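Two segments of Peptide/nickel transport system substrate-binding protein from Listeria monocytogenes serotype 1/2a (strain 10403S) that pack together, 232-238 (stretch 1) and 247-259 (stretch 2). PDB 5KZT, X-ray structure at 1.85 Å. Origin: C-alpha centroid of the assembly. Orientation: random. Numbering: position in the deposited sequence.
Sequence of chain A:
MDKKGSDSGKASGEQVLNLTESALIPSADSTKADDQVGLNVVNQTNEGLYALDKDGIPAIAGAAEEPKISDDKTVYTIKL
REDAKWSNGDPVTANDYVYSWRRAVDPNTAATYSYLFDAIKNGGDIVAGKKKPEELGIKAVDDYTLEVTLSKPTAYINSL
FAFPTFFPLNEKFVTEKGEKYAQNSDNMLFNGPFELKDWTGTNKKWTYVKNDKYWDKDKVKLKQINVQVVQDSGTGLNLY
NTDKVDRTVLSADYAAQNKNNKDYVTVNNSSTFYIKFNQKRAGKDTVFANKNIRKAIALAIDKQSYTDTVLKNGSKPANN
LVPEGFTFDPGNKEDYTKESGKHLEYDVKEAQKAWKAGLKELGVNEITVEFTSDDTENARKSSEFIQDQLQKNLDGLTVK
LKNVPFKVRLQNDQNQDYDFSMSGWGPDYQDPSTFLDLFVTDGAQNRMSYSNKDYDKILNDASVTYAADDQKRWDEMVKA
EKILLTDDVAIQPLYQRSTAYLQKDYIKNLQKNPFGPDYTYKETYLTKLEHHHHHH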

# COMPACT_ATOMS: atom_id res chain seq x y z
N ASP A 232 -6.98 -12.31 15.25
CA ASP A 232 -7.88 -11.84 16.27
C ASP A 232 -7.07 -11.38 17.49
O ASP A 232 -6.06 -11.99 17.86
CB ASP A 232 -8.93 -12.90 16.62
CG ASP A 232 -8.42 -13.94 17.58
OD1 ASP A 232 -7.80 -14.90 17.10
OD2 ASP A 232 -8.65 -13.79 18.81
N SER A 233 -7.51 -10.28 18.09
CA SER A 233 -6.75 -9.61 19.13
C SER A 233 -6.62 -10.43 20.40
O SER A 233 -5.65 -10.29 21.13
CB SER A 233 -7.41 -8.26 19.44
OG SER A 233 -7.27 -7.40 18.33
N GLY A 234 -7.61 -11.27 20.68
CA GLY A 234 -7.56 -12.15 21.86
C GLY A 234 -6.41 -13.11 21.79
O GLY A 234 -5.66 -13.28 22.76
N THR A 235 -6.25 -13.76 20.64
CA THR A 235 -5.15 -14.69 20.45
C THR A 235 -3.82 -13.94 20.59
O THR A 235 -2.94 -14.38 21.33
CB THR A 235 -5.26 -15.37 19.07
OG1 THR A 235 -6.49 -16.10 19.01
CG2 THR A 235 -4.09 -16.30 18.82
N GLY A 236 -3.72 -12.80 19.90
CA GLY A 236 -2.53 -11.94 19.96
C GLY A 236 -2.18 -11.52 21.38
O GLY A 236 -1.03 -11.60 21.80
N LEU A 237 -3.19 -11.09 22.12
CA LEU A 237 -2.99 -10.62 23.49
C LEU A 237 -2.48 -11.74 24.42
O LEU A 237 -1.56 -11.51 25.22
CB LEU A 237 -4.29 -10.01 24.03
CG LEU A 237 -4.22 -9.17 25.30
CD1 LEU A 237 -3.10 -8.14 25.24
CD2 LEU A 237 -5.56 -8.50 25.53
N ASN A 238 -3.06 -12.93 24.31
CA ASN A 238 -2.58 -14.07 25.09
C ASN A 238 -1.11 -14.40 24.78
O ASN A 238 -0.34 -14.74 25.67
CB ASN A 238 -3.46 -15.28 24.85
CG ASN A 238 -2.94 -16.51 25.53
OD1 ASN A 238 -2.95 -16.59 26.76
ND2 ASN A 238 -2.43 -17.46 24.76
N ARG A 247 4.93 -7.63 20.27
CA ARG A 247 4.10 -6.55 19.78
C ARG A 247 2.84 -7.18 19.20
O ARG A 247 2.93 -8.17 18.47
CB ARG A 247 4.88 -5.76 18.74
CG ARG A 247 4.25 -4.48 18.28
CD ARG A 247 5.26 -3.69 17.47
NE ARG A 247 4.87 -2.31 17.19
CZ ARG A 247 4.42 -1.86 16.03
NH1 ARG A 247 4.24 -2.68 14.99
NH2 ARG A 247 4.15 -0.57 15.92
N THR A 248 1.67 -6.66 19.56
CA THR A 248 0.42 -7.24 19.09
C THR A 248 -0.64 -6.17 18.80
O THR A 248 -0.83 -5.23 19.56
CB THR A 248 -0.10 -8.29 20.10
OG1 THR A 248 -1.22 -9.00 19.55
CG2 THR A 248 -0.51 -7.65 21.42
N VAL A 249 -1.36 -6.36 17.70
CA VAL A 249 -2.39 -5.41 17.29
C VAL A 249 -3.63 -5.56 18.16
O VAL A 249 -4.05 -6.68 18.44
CB VAL A 249 -2.84 -5.65 15.83
CG1 VAL A 249 -3.91 -4.63 15.43
CG2 VAL A 249 -1.67 -5.61 14.87
N LEU A 250 -4.23 -4.43 18.56
CA LEU A 250 -5.45 -4.40 19.35
C LEU A 250 -6.54 -3.73 18.53
O LEU A 250 -6.33 -2.67 18.01
CB LEU A 250 -5.27 -3.56 20.63
CG LEU A 250 -4.12 -3.96 21.55
CD1 LEU A 250 -3.91 -2.88 22.60
CD2 LEU A 250 -4.38 -5.31 22.20
N SER A 251 -7.71 -4.34 18.48
CA SER A 251 -8.81 -3.76 17.75
C SER A 251 -10.06 -3.70 18.62
O SER A 251 -10.18 -4.45 19.60
CB SER A 251 -9.05 -4.60 16.50
OG SER A 251 -10.31 -4.32 16.00
N ALA A 252 -10.95 -2.75 18.30
CA ALA A 252 -12.26 -2.61 18.94
C ALA A 252 -12.15 -2.62 20.48
O ALA A 252 -11.35 -1.87 21.02
CB ALA A 252 -13.23 -3.68 18.39
N ASP A 253 -12.88 -3.48 21.18
CA ASP A 253 -12.84 -3.49 22.65
C ASP A 253 -11.47 -3.85 23.24
O ASP A 253 -11.15 -3.41 24.34
CB ASP A 253 -13.93 -4.41 23.23
CG ASP A 253 -15.31 -3.97 22.82
OD1 ASP A 253 -15.58 -2.75 22.80
OD2 ASP A 253 -16.14 -4.86 22.51
N TYR A 254 -10.66 -4.63 22.54
CA TYR A 254 -9.31 -4.92 23.01
C TYR A 254 -8.42 -3.67 23.05
O TYR A 254 -7.57 -3.54 23.93
CB TYR A 254 -8.64 -6.00 22.17
CG TYR A 254 -9.21 -7.37 22.40
CD1 TYR A 254 -8.77 -8.14 23.49
CD2 TYR A 254 -10.18 -7.91 21.56
CE1 TYR A 254 -9.28 -9.41 23.72
CE2 TYR A 254 -10.69 -9.18 21.77
CZ TYR A 254 -10.24 -9.93 22.86
OH TYR A 254 -10.73 -11.19 23.10
N ALA A 255 -8.61 -2.75 22.10
CA ALA A 255 -7.88 -1.48 22.12
C ALA A 255 -8.39 -0.64 23.29
O ALA A 255 -7.60 -0.17 24.12
CB ALA A 255 -8.07 -0.74 20.82
N ALA A 256 -9.72 -0.49 23.35
CA ALA A 256 -10.35 0.34 24.37
C ALA A 256 -10.03 -0.14 25.78
O ALA A 256 -9.84 0.69 26.67
CB ALA A 256 -11.85 0.39 24.15
N GLN A 257 -9.96 -1.46 25.97
CA GLN A 257 -9.62 -2.05 27.28
C GLN A 257 -8.14 -1.93 27.66
O GLN A 257 -7.79 -2.16 28.83
CB GLN A 257 -9.98 -3.54 27.31
CG GLN A 257 -11.45 -3.81 27.46
CD GLN A 257 -11.97 -3.27 28.76
OE1 GLN A 257 -12.62 -2.22 28.79
NE2 GLN A 257 -11.63 -3.95 29.86
N ASN A 258 -7.29 -1.62 26.70
CA ASN A 258 -5.85 -1.53 26.95
C ASN A 258 -5.27 -0.14 26.67
O ASN A 258 -4.07 0.05 26.82
CB ASN A 258 -5.15 -2.63 26.16
CG ASN A 258 -5.39 -3.99 26.78
OD1 ASN A 258 -4.78 -4.32 27.80
ND2 ASN A 258 -6.33 -4.74 26.24
N LYS A 259 -6.13 0.84 26.37
CA LYS A 259 -5.67 2.17 25.96
C LYS A 259 -4.92 2.92 27.08
O LYS A 259 -4.16 3.82 26.79
CB LYS A 259 -6.83 3.03 25.44
CG LYS A 259 -7.73 3.59 26.53
CD LYS A 259 -9.12 4.03 26.05
CE LYS A 259 -9.17 5.47 25.59
NZ LYS A 259 -8.89 5.57 24.13
O HOH W 1 -10.21 -12.03 20.04
O HOH W 2 -3.68 -8.53 20.48

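The first turns of a helix, beginning at Ser 233, lie against the strand that starts at Arg 247. Their axes approach to 7.7 Å and run nearly antiparallel, at 153°. The CA atoms come nearest at a glycine and a serine of the helix: the CA atoms of Gly 236 and Thr 248 are 5.6 Å apart, those of Ser 233 and Leu 250 5.4 Å. An ideal CB on Gly 236 would sit 2.3 Å from Thr 248 OG1, a clash, so this spacing relies on the missing side chain.

Direct hydrogen bonding across the contact centres on Ser 233, whose CA-to-CB bond points toward the other stretch. Its OG donates to Val 249 O at 3.3 Å and accepts from Ser 251 N at 3.1 Å; both bonds are weak, the second with an N-H...acceptor angle of 132°. Water 2 adds three bonds that are not weak: it donates to Ser 233 O (2.7 Å) and to Val 249 O (2.8 Å), and accepts from Thr 248 OG1 (2.7 Å). That hydroxyl therefore spends its proton on water; Gly 236 O, 3.4 Å from Thr 248 OG1, is poorly angled for a bond.

At the helix start, Asp 232, at the N-cap position, caps one free amide: its OD2 accepts from Thr 235 N (3.0 Å, 157°), while Asp 232 OD1 accepts a hydrogen bond from Thr 235 OG1 (2.6 Å). Water 1 serves Gly 234 N, accepting at 2.8 Å, donates to Asp 232 OD2 at 2.7 Å, and bonds weakly to Tyr 254 OH at 3.2 Å.

The tyrosine ring lies with Ser 233 C and Gly 234 N over one face and Leu 237 CD2 at its edge, 3.8 Å from Tyr 254 CD1. Leu 237 CD1 also meets Leu 250 CD2 at 4.3 Å, adding apolar contact. Nearby, Asn 258 ND2 donates to Tyr 254 O (2.9 Å, 169°); Asn 258 ND2 also lies 3.9 Å from Leu 237 CD2.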